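Local coordinates for protein metal-dependent phosphohydrolase, HDOD domain-containing (Geobacter sulfurreducens, PDB 3HC1) that is of unknown function but binds two iron(III) ions in an HD-type site and is probably a metal-dependent phosphohydrolase of the HDOD family, at residues R35-L40 with W204-F209; A97-A102 with G149-V154; C101-L106 with T118-S123; A127-L132 with V293-A298. All coordinates share one frame; numbering follows the deposited sequence. Where two conformers were deposited one is given.

Contact 1. Residues R35-L40 with W204-F209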
loop_
_atom_site.group_PDB
_atom_site.type_symbol
_atom_site.label_atom_id
_atom_site.label_comp_id
_atom_site.label_asym_id
_atom_site.label_seq_id
_atom_site.Cartn_x
_atom_site.Cartn_y
_atom_site.Cartn_z
ATOM N N ARG A 35 7.491 3.177 -14.434
ATOM C CA ARG A 35 8.776 3.900 -14.571
ATOM C C ARG A 35 9.297 4.307 -13.194
ATOM O O ARG A 35 10.442 4.004 -12.830
ATOM C CB ARG A 35 8.635 5.132 -15.490
ATOM C CG ARG A 35 9.955 5.911 -15.726
ATOM N N ILE A 36 8.428 4.952 -12.413
ATOM C CA ILE A 36 8.775 5.391 -11.047
ATOM C C ILE A 36 9.130 4.201 -10.162
ATOM O O ILE A 36 10.176 4.196 -9.536
ATOM C CB ILE A 36 7.657 6.265 -10.391
ATOM C CG1 ILE A 36 7.653 7.665 -11.022
ATOM C CG2 ILE A 36 7.923 6.446 -8.887
ATOM C CD1 ILE A 36 6.468 8.495 -10.630
ATOM N N ALA A 37 8.255 3.203 -10.119
ATOM C CA ALA A 37 8.554 1.916 -9.476
ATOM C C ALA A 37 9.942 1.371 -9.799
ATOM O O ALA A 37 10.613 0.838 -8.909
ATOM C CB ALA A 37 7.500 0.891 -9.851
ATOM N N GLY A 38 10.377 1.510 -11.055
ATOM C CA GLY A 38 11.720 1.064 -11.488
ATOM C C GLY A 38 12.932 1.891 -11.070
ATOM O O GLY A 38 14.059 1.364 -10.962
ATOM N N LYS A 39 12.721 3.182 -10.814
ATOM C CA LYS A 39 13.818 4.125 -10.570
ATOM C C LYS A 39 14.040 4.483 -9.085
ATOM O O LYS A 39 14.926 5.268 -8.745
ATOM C CB LYS A 39 13.543 5.402 -11.373
ATOM C CG LYS A 39 13.380 5.205 -12.898
ATOM C CD LYS A 39 14.682 5.467 -13.642
ATOM C CE LYS A 39 14.562 5.154 -15.137
ATOM N NZ LYS A 39 13.898 6.220 -15.970
ATOM N N LEU A 40 13.260 3.896 -8.193
ATOM C CA LEU A 40 13.271 4.303 -6.807
ATOM C C LEU A 40 14.643 4.305 -6.140
ATOM O O LEU A 40 14.882 5.091 -5.205
ATOM C CB LEU A 40 12.276 3.446 -6.015
ATOM C CG LEU A 40 10.807 3.798 -6.304
ATOM C CD1 LEU A 40 9.852 2.779 -5.720
ATOM C CD2 LEU A 40 10.496 5.231 -5.788
ATOM N N TRP A 204 2.556 -7.115 -14.351
ATOM C CA TRP A 204 2.932 -5.746 -14.600
ATOM C C TRP A 204 4.425 -5.473 -14.602
ATOM O O TRP A 204 4.822 -4.332 -14.722
ATOM C CB TRP A 204 2.310 -4.796 -13.561
ATOM C CG TRP A 204 0.822 -4.653 -13.642
ATOM C CD1 TRP A 204 0.011 -4.978 -14.685
ATOM C CD2 TRP A 204 -0.017 -4.107 -12.624
ATOM N NE1 TRP A 204 -1.304 -4.678 -14.366
ATOM C CE2 TRP A 204 -1.348 -4.156 -13.106
ATOM C CE3 TRP A 204 0.214 -3.620 -11.336
ATOM C CZ2 TRP A 204 -2.424 -3.684 -12.361
ATOM C CZ3 TRP A 204 -0.876 -3.160 -10.583
ATOM C CH2 TRP A 204 -2.170 -3.208 -11.095
ATOM N N SER A 205 5.216 -6.491 -14.364
ATOM C CA SER A 205 6.677 -6.405 -14.280
ATOM C C SER A 205 7.199 -5.584 -13.132
ATOM O O SER A 205 8.284 -5.025 -13.231
ATOM C CB SER A 205 7.261 -5.936 -15.598
ATOM O OG SER A 205 6.884 -6.888 -16.568
ATOM N N LEU A 206 6.456 -5.536 -12.038
ATOM C CA LEU A 206 6.959 -4.852 -10.851
ATOM C C LEU A 206 8.070 -5.679 -10.167
ATOM O O LEU A 206 8.043 -6.888 -10.212
ATOM C CB LEU A 206 5.854 -4.564 -9.873
ATOM C CG LEU A 206 4.688 -3.738 -10.387
ATOM C CD1 LEU A 206 3.641 -3.673 -9.232
ATOM C CD2 LEU A 206 5.186 -2.404 -10.773
ATOM N N ASN A 207 9.040 -5.003 -9.569
ATOM C CA ASN A 207 10.139 -5.690 -8.877
ATOM C C ASN A 207 9.612 -6.650 -7.822
ATOM O O ASN A 207 8.612 -6.386 -7.193
ATOM C CB ASN A 207 11.066 -4.719 -8.192
ATOM C CG ASN A 207 11.872 -3.864 -9.160
ATOM O OD1 ASN A 207 12.114 -4.231 -10.326
ATOM N ND2 ASN A 207 12.328 -2.730 -8.659
ATOM N N GLU A 208 10.350 -7.725 -7.599
ATOM C CA GLU A 208 9.921 -8.728 -6.631
ATOM C C GLU A 208 9.868 -8.235 -5.213
ATOM O O GLU A 208 9.166 -8.854 -4.418
ATOM C CB GLU A 208 10.738 -10.035 -6.794
ATOM C CG GLU A 208 10.325 -10.729 -8.069
ATOM C CD GLU A 208 10.963 -12.062 -8.359
ATOM O OE1 GLU A 208 12.140 -12.339 -7.942
ATOM O OE2 GLU A 208 10.262 -12.819 -9.079
ATOM N N PHE A 209 10.545 -7.134 -4.854
ATOM C CA PHE A 209 10.391 -6.648 -3.472
ATOM C C PHE A 209 8.939 -6.222 -3.244
ATOM O O PHE A 209 8.411 -6.397 -2.158
ATOM C CB PHE A 209 11.401 -5.566 -3.052
ATOM C CG PHE A 209 11.028 -4.170 -3.409
ATOM C CD1 PHE A 209 10.206 -3.429 -2.564
ATOM C CD2 PHE A 209 11.539 -3.562 -4.561
ATOM C CE1 PHE A 209 9.900 -2.102 -2.847
ATOM C CE2 PHE A 209 11.187 -2.211 -4.891
ATOM C CZ PHE A 209 10.371 -1.495 -4.030
#
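A37 meets L206 where the end of helix 31-39 passes the turn between helices 193-203 and 208-216. The methyl CB of A37 points at the turn and touches CD2 of L206 at 4.1 Å. The L206 side chain starts off to one side. Its CG lies anti to the carbonyl carbon (chi1 -57°), and this brings CD2 round to the alanine. Both residues are buried, and this is the apolar part of the contact. L206 also packs on L151, which immediately precedes the iron ligands H152 and D153 in the chain. Helix 193-203 ends in a Schellman motif: S205 has a positive phi of 65°, and two bonds run back into the last turn. L206 and N207 then lead into helix 208-216, with N207 at the N-cap position but making no capping bond through its side chain. The N207 side is looser, and N207 itself is exposed. It sets off toward helix 31-39, but its ND2 stays 4.0 Å from O of A37, and no hydrogen bond crosses between the segments. The side chains of L40, which is buried, and F209 stay farther from the facing segment, and both lean on N144 of helix 142-150.

Contact 2. Residues A97-A102 with G149-V154; sequences AIFTCA and GLLHDV. With FE (Fe (III) ion), chain C; FE (Fe (III) ion), chain B.
The F99 ring meets L150 and L151 with its edge, not its face. CE2 of F99 lies 3.9 Å from CD2 of L150. The neighbouring corner, CZ of F99, is 3.9 Å from CD1 of L151, which sits in the ring plane. F99 and L150 run alongside one another, pointing opposite ways, while the L151 side chain runs obliquely to that of F99 and ends at the ring edge. CG of F99 is anti to the backbone N (chi1 -179°), and this carries the ring from helix 82-108 across to the two leucines. The T100 side chain stands roughly perpendicular to that of L150, with OG1 of T100 4.0 Å from CD2 of L150. That hydroxyl has its polar partner in Y146. F99, T100, L150 and L151 are all buried.

Just beyond the leucines the chain turns to the metals. ND1 of H152 donates a hydrogen bond to O of G149 at 2.6 Å, in the carbonyl plane and close to the ring plane. The same oxygen also accepts from N of H152. NE2 of H152 binds one iron at 2.3 Å, and this bond and the one from ND1 together hold the rotation of the imidazole. D153 bridges the pair: its OD2 binds the same iron and its OD1 binds the second at 2.2 Å. A water also joins the two metals. H122, D238 and E249 complete the first iron site. H152 and D153 are the paired His-Asp of an HD-domain dinuclear metal centre.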
loop_
_atom_site.group_PDB
_atom_site.type_symbol
_atom_site.label_atom_id
_atom_site.label_comp_id
_atom_site.label_asym_id
_atom_site.label_seq_id
_atom_site.Cartn_x
_atom_site.Cartn_y
_atom_site.Cartn_z
ATOM N N ALA A 97 4.594 11.630 -4.721
ATOM C CA ALA A 97 3.338 12.341 -5.006
ATOM C C ALA A 97 2.791 11.948 -6.395
ATOM O O ALA A 97 1.576 11.742 -6.572
ATOM C CB ALA A 97 3.539 13.853 -4.904
ATOM N N ILE A 98 3.679 11.883 -7.383
ATOM C CA ILE A 98 3.286 11.484 -8.758
ATOM C C ILE A 98 2.732 10.033 -8.776
ATOM O O ILE A 98 1.659 9.750 -9.350
ATOM C CB ILE A 98 4.464 11.646 -9.774
ATOM C CG1 ILE A 98 4.811 13.139 -9.959
ATOM C CG2 ILE A 98 4.073 11.071 -11.118
ATOM C CD1 ILE A 98 5.986 13.409 -10.878
ATOM N N PHE A 99 3.475 9.143 -8.133
ATOM C CA PHE A 99 3.054 7.770 -8.019
ATOM C C PHE A 99 1.624 7.674 -7.460
ATOM O O PHE A 99 0.781 6.984 -8.016
ATOM C CB PHE A 99 4.022 6.995 -7.126
ATOM C CG PHE A 99 3.670 5.560 -6.984
ATOM C CD1 PHE A 99 4.115 4.639 -7.917
ATOM C CD2 PHE A 99 2.895 5.129 -5.926
ATOM C CE1 PHE A 99 3.783 3.304 -7.791
ATOM C CE2 PHE A 99 2.559 3.779 -5.804
ATOM C CZ PHE A 99 3.013 2.889 -6.739
ATOM N N THR A 100 1.378 8.415 -6.387
ATOM C CA THR A 100 0.085 8.438 -5.687
ATOM C C THR A 100 -1.027 8.981 -6.572
ATOM O O THR A 100 -2.128 8.431 -6.618
ATOM C CB THR A 100 0.232 9.270 -4.372
ATOM O OG1 THR A 100 1.237 8.634 -3.562
ATOM C CG2 THR A 100 -1.071 9.368 -3.597
ATOM N N CYS A 101 -0.731 10.078 -7.274
ATOM C CA CYS A 101 -1.741 10.741 -8.081
ATOM C C CYS A 101 -2.056 10.005 -9.329
ATOM O O CYS A 101 -3.136 10.177 -9.835
ATOM C CB CYS A 101 -1.340 12.176 -8.415
ATOM S SG CYS A 101 -1.286 13.151 -6.911
ATOM N N ALA A 102 -1.141 9.154 -9.785
ATOM C CA ALA A 102 -1.378 8.316 -10.967
ATOM C C ALA A 102 -2.038 6.999 -10.571
ATOM O O ALA A 102 -2.908 6.533 -11.266
ATOM C CB ALA A 102 -0.062 8.028 -11.746
ATOM N N GLY A 149 3.511 -0.422 0.194
ATOM C CA GLY A 149 2.314 -0.264 1.037
ATOM C C GLY A 149 1.060 0.082 0.272
ATOM O O GLY A 149 -0.003 -0.540 0.428
ATOM N N LEU A 150 1.183 1.083 -0.595
ATOM C CA LEU A 150 0.035 1.517 -1.393
ATOM C C LEU A 150 -0.444 0.409 -2.332
ATOM O O LEU A 150 -1.628 0.384 -2.685
ATOM C CB LEU A 150 0.397 2.769 -2.195
ATOM C CG LEU A 150 -0.739 3.585 -2.813
ATOM C CD1 LEU A 150 -1.887 3.854 -1.882
ATOM C CD2 LEU A 150 -0.163 4.922 -3.323
ATOM N N LEU A 151 0.455 -0.519 -2.730
ATOM C CA LEU A 151 0.093 -1.574 -3.653
ATOM C C LEU A 151 -0.270 -2.890 -2.965
ATOM O O LEU A 151 -0.583 -3.872 -3.647
ATOM C CB LEU A 151 1.247 -1.876 -4.630
ATOM C CG LEU A 151 1.576 -0.706 -5.584
ATOM C CD1 LEU A 151 2.851 -1.007 -6.333
ATOM C CD2 LEU A 151 0.376 -0.555 -6.532
ATOM N N HIS A 152 -0.156 -2.949 -1.633
ATOM C CA HIS A 152 -0.249 -4.243 -0.920
ATOM C C HIS A 152 -1.535 -5.074 -1.173
ATOM O O HIS A 152 -1.500 -6.293 -1.305
ATOM C CB HIS A 152 0.061 -4.116 0.574
ATOM C CG HIS A 152 -1.120 -3.685 1.413
ATOM N ND1 HIS A 152 -1.585 -2.392 1.403
ATOM C CD2 HIS A 152 -1.919 -4.363 2.274
ATOM C CE1 HIS A 152 -2.650 -2.299 2.180
ATOM N NE2 HIS A 152 -2.857 -3.472 2.741
ATOM N N ASP A 153 -2.660 -4.362 -1.227
ATOM C CA ASP A 153 -3.951 -4.920 -1.480
ATOM C C ASP A 153 -4.443 -4.757 -2.913
ATOM O O ASP A 153 -5.665 -4.824 -3.171
ATOM C CB ASP A 153 -4.951 -4.305 -0.494
ATOM C CG ASP A 153 -4.958 -5.043 0.847
ATOM O OD1 ASP A 153 -4.421 -6.176 0.885
ATOM O OD2 ASP A 153 -5.461 -4.483 1.844
ATOM N N VAL A 154 -3.517 -4.579 -3.862
ATOM C CA VAL A 154 -3.930 -4.424 -5.269
ATOM C C VAL A 154 -4.745 -5.655 -5.749
ATOM O O VAL A 154 -5.610 -5.539 -6.592
ATOM C CB VAL A 154 -2.707 -4.124 -6.182
ATOM C CG1 VAL A 154 -1.790 -5.368 -6.309
ATOM C CG2 VAL A 154 -3.139 -3.665 -7.491
HETATM FE FE FE C . -4.624 -4.570 3.794
HETATM FE FE FE B . -4.409 -7.616 2.505
HETATM O O HOH W 1 -3.806 -6.383 3.806
#

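Contact 3. Residues C101-L106 with T118-S123. With FE (Fe (III) ion), chain C.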
loop_
_atom_site.group_PDB
_atom_site.type_symbol
_atom_site.label_atom_id
_atom_site.label_comp_id
_atom_site.label_asym_id
_atom_site.label_seq_id
_atom_site.Cartn_x
_atom_site.Cartn_y
_atom_site.Cartn_z
ATOM N N CYS A 101 -0.731 10.078 -7.274
ATOM C CA CYS A 101 -1.741 10.741 -8.081
ATOM C C CYS A 101 -2.056 10.005 -9.329
ATOM O O CYS A 101 -3.136 10.177 -9.835
ATOM C CB CYS A 101 -1.340 12.176 -8.415
ATOM S SG CYS A 101 -1.286 13.151 -6.911
ATOM N N ALA A 102 -1.141 9.154 -9.785
ATOM C CA ALA A 102 -1.378 8.316 -10.967
ATOM C C ALA A 102 -2.038 6.999 -10.571
ATOM O O ALA A 102 -2.908 6.533 -11.266
ATOM C CB ALA A 102 -0.062 8.028 -11.746
ATOM N N ILE A 103 -1.616 6.402 -9.465
ATOM C CA ILE A 103 -2.146 5.099 -9.077
ATOM C C ILE A 103 -3.651 5.227 -8.651
ATOM O O ILE A 103 -4.382 4.248 -8.656
ATOM C CB ILE A 103 -1.275 4.452 -8.013
ATOM C CG1 ILE A 103 -1.488 2.922 -7.959
ATOM C CG2 ILE A 103 -1.469 5.077 -6.651
ATOM C CD1 ILE A 103 -0.756 2.199 -9.038
ATOM N N VAL A 104 -4.094 6.424 -8.282
ATOM C CA VAL A 104 -5.470 6.586 -7.807
ATOM C C VAL A 104 -6.494 6.170 -8.897
ATOM O O VAL A 104 -7.554 5.661 -8.574
ATOM C CB VAL A 104 -5.756 7.949 -7.208
ATOM C CG1 VAL A 104 -5.667 9.062 -8.280
ATOM C CG2 VAL A 104 -7.137 7.934 -6.488
ATOM N N ASP A 105 -6.151 6.315 -10.175
ATOM C CA ASP A 105 -7.050 5.853 -11.249
ATOM C C ASP A 105 -7.341 4.357 -11.198
ATOM O O ASP A 105 -8.436 3.936 -11.506
ATOM C CB ASP A 105 -6.499 6.216 -12.641
ATOM C CG ASP A 105 -6.494 7.698 -12.882
ATOM O OD1 ASP A 105 -7.399 8.386 -12.380
ATOM O OD2 ASP A 105 -5.562 8.184 -13.554
ATOM N N LEU A 106 -6.369 3.563 -10.799
ATOM C CA LEU A 106 -6.591 2.148 -10.553
ATOM C C LEU A 106 -7.693 1.871 -9.519
ATOM O O LEU A 106 -8.481 0.963 -9.698
ATOM C CB LEU A 106 -5.308 1.467 -10.114
ATOM C CG LEU A 106 -5.485 -0.033 -9.742
ATOM C CD1 LEU A 106 -5.733 -0.889 -11.029
ATOM C CD2 LEU A 106 -4.252 -0.505 -9.023
ATOM N N THR A 118 -13.228 2.704 0.303
ATOM C CA THR A 118 -12.771 1.785 1.357
ATOM C C THR A 118 -11.352 1.237 1.070
ATOM O O THR A 118 -10.460 1.248 1.923
ATOM C CB THR A 118 -13.831 0.646 1.499
ATOM O OG1 THR A 118 -15.048 1.273 1.883
ATOM C CG2 THR A 118 -13.483 -0.406 2.586
ATOM N N LEU A 119 -11.176 0.775 -0.157
ATOM C CA LEU A 119 -9.912 0.176 -0.549
ATOM C C LEU A 119 -8.827 1.241 -0.669
ATOM O O LEU A 119 -7.710 1.012 -0.250
ATOM C CB LEU A 119 -10.069 -0.643 -1.842
ATOM C CG LEU A 119 -10.562 -2.085 -1.572
ATOM C CD1 LEU A 119 -11.904 -2.157 -0.824
ATOM C CD2 LEU A 119 -10.634 -2.873 -2.869
ATOM N N TRP A 120 -9.158 2.391 -1.241
ATOM C CA TRP A 120 -8.204 3.467 -1.356
ATOM C C TRP A 120 -7.721 4.016 -0.004
ATOM O O TRP A 120 -6.513 4.124 0.243
ATOM C CB TRP A 120 -8.784 4.592 -2.235
ATOM C CG TRP A 120 -7.941 5.839 -2.253
ATOM C CD1 TRP A 120 -8.243 7.051 -1.706
ATOM C CD2 TRP A 120 -6.676 5.996 -2.912
ATOM N NE1 TRP A 120 -7.231 7.952 -1.973
ATOM C CE2 TRP A 120 -6.250 7.317 -2.695
ATOM C CE3 TRP A 120 -5.843 5.125 -3.617
ATOM C CZ2 TRP A 120 -5.023 7.800 -3.180
ATOM C CZ3 TRP A 120 -4.643 5.585 -4.094
ATOM C CH2 TRP A 120 -4.247 6.944 -3.890
ATOM N N ALA A 121 -8.659 4.363 0.860
ATOM C CA ALA A 121 -8.330 4.937 2.158
ATOM C C ALA A 121 -7.419 3.992 2.956
ATOM O O ALA A 121 -6.411 4.403 3.540
ATOM C CB ALA A 121 -9.656 5.301 2.981
ATOM N N HIS A 122 -7.770 2.713 2.966
ATOM C CA HIS A 122 -6.961 1.705 3.659
ATOM C C HIS A 122 -5.535 1.586 3.056
ATOM O O HIS A 122 -4.533 1.484 3.782
ATOM C CB HIS A 122 -7.657 0.335 3.567
ATOM C CG HIS A 122 -6.790 -0.806 4.008
ATOM N ND1 HIS A 122 -6.354 -0.943 5.307
ATOM C CD2 HIS A 122 -6.230 -1.823 3.310
ATOM C CE1 HIS A 122 -5.618 -2.038 5.404
ATOM N NE2 HIS A 122 -5.511 -2.583 4.203
ATOM N N SER A 123 -5.471 1.597 1.724
ATOM C CA SER A 123 -4.201 1.472 1.005
ATOM C C SER A 123 -3.314 2.685 1.223
ATOM O O SER A 123 -2.089 2.534 1.515
ATOM C CB SER A 123 -4.436 1.218 -0.492
ATOM O OG SER A 123 -5.088 -0.051 -0.696
HETATM FE FE FE C . -4.624 -4.570 3.794
HETATM O O HOH W 1 -3.806 -6.383 3.806
#
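V104 lies over one face of the W120 indole. Its CG2 stands 3.8 Å from the centroid of the six-membered ring of W120, only 7° off the ring normal, in a CH-pi contact. CB of V104 adds a second touch, 3.8 Å from CH2 of W120. CG2 of V104 is anti to the backbone N, and this branch faces the ring. I103 comes from another direction. Its CG2 reaches the rim of the indole, 4.1 Å from CZ3 of W120 and near the ring plane. One residue thus covers a face and the next meets an edge. CG of W120 is also anti to its backbone N (chi1 172°), which sends the ring across to helix 82-108. F107 packs edge-to-face with the indole, and L150 and L305 touch it as well.

Within helix 116-136, O of L119 accepts from both N and OG of S123, which arrive from opposite faces of its plane. The OG bond is 2.9 Å. Two residues along from W120, H122 binds an iron through NE2 at 2.2 Å. Its ND1 is hydrogen-bonded to O of L246. Between 101-106 and 118-123 no hydrogen bond forms, so shape and dispersion, with the CH-pi touch on W120, hold the H122-bearing helix against helix 82-108.

Contact 4. Residues A127-L132 with V293-A298; sequences ARIAKL and VEIRAA
NH1 of R128 donates to a water at 2.7 Å, and that water donates in turn to O of I295 at 3.0 Å. The water lies at the edge of the guanidinium, in its plane, and joins helix 116-136 to helix 281-302. No direct hydrogen bond crosses between the two segments. The arginine chain is extended from CG to NE, with chi2 and chi3 near 180°, which carries the guanidinium across to helix 281-302. NH1 of R128 also lies 3.7 Å from CB of A298. The methyl meets the guanidinium at its edge, near its plane, so it adds packing beside the water but no polar partner.

The apolar part of the contact gathers round I295. In one of its two deposited conformers, L132 brings CD1 to 4.2 Å from CD1 of I295, end to end. In I295, CG1 is anti to the carbonyl carbon (chi1 -72°), and this branch carries CD1 toward helix 116-136. I129 approaches the same methyl less closely, with CG1 of I129 4.4 Å from CD1 of I295. The segment axes stay 11.7 Å apart at their closest approach, and their directions differ by 136°, nearer antiparallel than parallel.

The contact lies toward the surface, where helix 281-302 covers one side of helix 116-136. R128 also rests on V299 and L302, I129 on I292, and L132 on L288. Other sides of helix 116-136 are packed too: I129 and A130 meet helix 229-243, while A127 and A130 meet helix 142-150.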
loop_
_atom_site.group_PDB
_atom_site.type_symbol
_atom_site.label_atom_id
_atom_site.label_comp_id
_atom_site.label_asym_id
_atom_site.label_seq_id
_atom_site.Cartn_x
_atom_site.Cartn_y
_atom_site.Cartn_z
ATOM N N ALA A 127 0.263 2.744 3.178
ATOM C CA ALA A 127 1.428 3.367 2.561
ATOM C C ALA A 127 2.074 4.340 3.556
ATOM O O ALA A 127 3.304 4.307 3.791
ATOM C CB ALA A 127 1.045 4.112 1.265
ATOM N N ARG A 128 1.259 5.253 4.076
ATOM C CA ARG A 128 1.766 6.362 4.895
ATOM C C ARG A 128 2.341 5.906 6.214
ATOM O O ARG A 128 3.384 6.415 6.667
ATOM C CB ARG A 128 0.697 7.412 5.135
ATOM C CG ARG A 128 0.407 8.246 3.935
ATOM C CD ARG A 128 -0.705 9.274 4.157
ATOM N NE ARG A 128 -0.906 10.058 2.958
ATOM C CZ ARG A 128 -1.768 11.061 2.814
ATOM N NH1 ARG A 128 -2.551 11.454 3.813
ATOM N NH2 ARG A 128 -1.819 11.696 1.657
ATOM N N ILE A 129 1.645 4.988 6.874
ATOM C CA ILE A 129 2.122 4.442 8.142
ATOM C C ILE A 129 3.360 3.594 7.935
ATOM O O ILE A 129 4.313 3.687 8.727
ATOM C CB ILE A 129 1.006 3.645 8.899
ATOM C CG1 ILE A 129 0.023 4.689 9.449
ATOM C CG2 ILE A 129 1.621 2.752 10.049
ATOM C CD1 ILE A 129 -1.265 4.212 9.881
ATOM N N ALA A 130 3.362 2.759 6.890
ATOM C CA ALA A 130 4.551 1.971 6.596
ATOM C C ALA A 130 5.763 2.894 6.343
ATOM O O ALA A 130 6.858 2.581 6.797
ATOM C CB ALA A 130 4.335 1.069 5.458
ATOM N N LYS A 131 5.545 4.023 5.684
ATOM C CA LYS A 131 6.626 4.953 5.456
ATOM C C LYS A 131 7.091 5.546 6.765
ATOM O O LYS A 131 8.301 5.620 6.969
ATOM C CB LYS A 131 6.297 6.045 4.477
ATOM C CG LYS A 131 7.575 6.760 3.982
ATOM C CD LYS A 131 7.271 7.932 3.097
ATOM C CE LYS A 131 8.564 8.662 2.683
ATOM N NZ LYS A 131 8.287 9.967 1.993
ATOM N N LEU A 132 6.150 5.946 7.648
ATOM C CA LEU A 132 6.522 6.511 8.963
ATOM C C LEU A 132 7.457 5.553 9.702
ATOM O O LEU A 132 8.494 5.989 10.267
ATOM C CB LEU A 132 5.300 6.822 9.827
ATOM C CG LEU A 132 4.407 7.994 9.417
ATOM C CD1 LEU A 132 3.058 7.900 10.130
ATOM C CD2 LEU A 132 5.099 9.351 9.666
ATOM N N VAL A 293 -5.995 9.521 14.444
ATOM C CA VAL A 293 -7.181 10.287 14.092
ATOM C C VAL A 293 -6.854 11.303 12.975
ATOM O O VAL A 293 -7.559 11.406 11.945
ATOM C CB VAL A 293 -7.787 10.960 15.349
ATOM C CG1 VAL A 293 -8.845 12.058 14.980
ATOM C CG2 VAL A 293 -8.393 9.857 16.209
ATOM N N GLU A 294 -5.784 12.046 13.190
ATOM C CA GLU A 294 -5.282 12.977 12.173
ATOM C C GLU A 294 -4.884 12.287 10.868
ATOM O O GLU A 294 -5.231 12.766 9.770
ATOM C CB GLU A 294 -4.121 13.766 12.725
ATOM C CG GLU A 294 -4.588 14.807 13.701
ATOM C CD GLU A 294 -3.524 15.233 14.677
ATOM O OE1 GLU A 294 -2.978 14.361 15.409
ATOM O OE2 GLU A 294 -3.262 16.460 14.730
ATOM N N ILE A 295 -4.235 11.139 10.968
ATOM C CA ILE A 295 -3.812 10.396 9.741
ATOM C C ILE A 295 -5.064 9.994 8.937
ATOM O O ILE A 295 -5.180 10.267 7.732
ATOM C CB ILE A 295 -2.948 9.165 10.083
ATOM C CG1 ILE A 295 -1.553 9.583 10.565
ATOM C CG2 ILE A 295 -2.814 8.233 8.879
ATOM C CD1 ILE A 295 -0.856 8.488 11.396
ATOM N N ARG A 296 -6.048 9.449 9.639
ATOM C CA ARG A 296 -7.314 9.074 9.020
ATOM C C ARG A 296 -8.052 10.244 8.381
ATOM O O ARG A 296 -8.619 10.097 7.298
ATOM C CB ARG A 296 -8.240 8.385 10.035
ATOM C CG ARG A 296 -7.809 7.012 10.440
ATOM C CD ARG A 296 -8.987 6.145 10.968
ATOM N NE ARG A 296 -9.632 6.737 12.122
ATOM C CZ ARG A 296 -9.316 6.539 13.410
ATOM N NH1 ARG A 296 -8.341 5.719 13.809
ATOM N NH2 ARG A 296 -10.014 7.184 14.341
ATOM N N ALA A 297 -8.069 11.380 9.063
ATOM C CA ALA A 297 -8.663 12.592 8.482
ATOM C C ALA A 297 -7.991 12.977 7.147
ATOM O O ALA A 297 -8.676 13.301 6.153
ATOM C CB ALA A 297 -8.632 13.759 9.463
ATOM N N ALA A 298 -6.666 12.945 7.131
ATOM C CA ALA A 298 -5.908 13.366 5.981
ATOM C C ALA A 298 -6.187 12.384 4.814
ATOM O O ALA A 298 -6.587 12.781 3.689
ATOM C CB ALA A 298 -4.407 13.416 6.340
HETATM O O HOH W 2 -2.468 10.607 6.406
#

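From the N terminus, segment 35-40 opens the loop that contact 1 closes at 204-209. Contacts 2 and 3 are nested inside it. Both start from helix 82-108 and share C101 and A102. Contact 3 closes first, on helix 116-136, and contact 2 closes later at the end of helix 142-150. Their centres are 6 Å apart, and both reach the same iron. Contact 4 starts further along helix 116-136 and closes on helix 281-302, so it crosses contacts 1 and 2 and follows contact 3 in series. Contacts 1 and 4 lie on opposite sides of the chain centre. Together the contacts tie helix 82-108 to the parts carrying H122, H152 and D153, helix 31-39 to the 204-209 turn, and helix 116-136 to C-terminal helix 281-302.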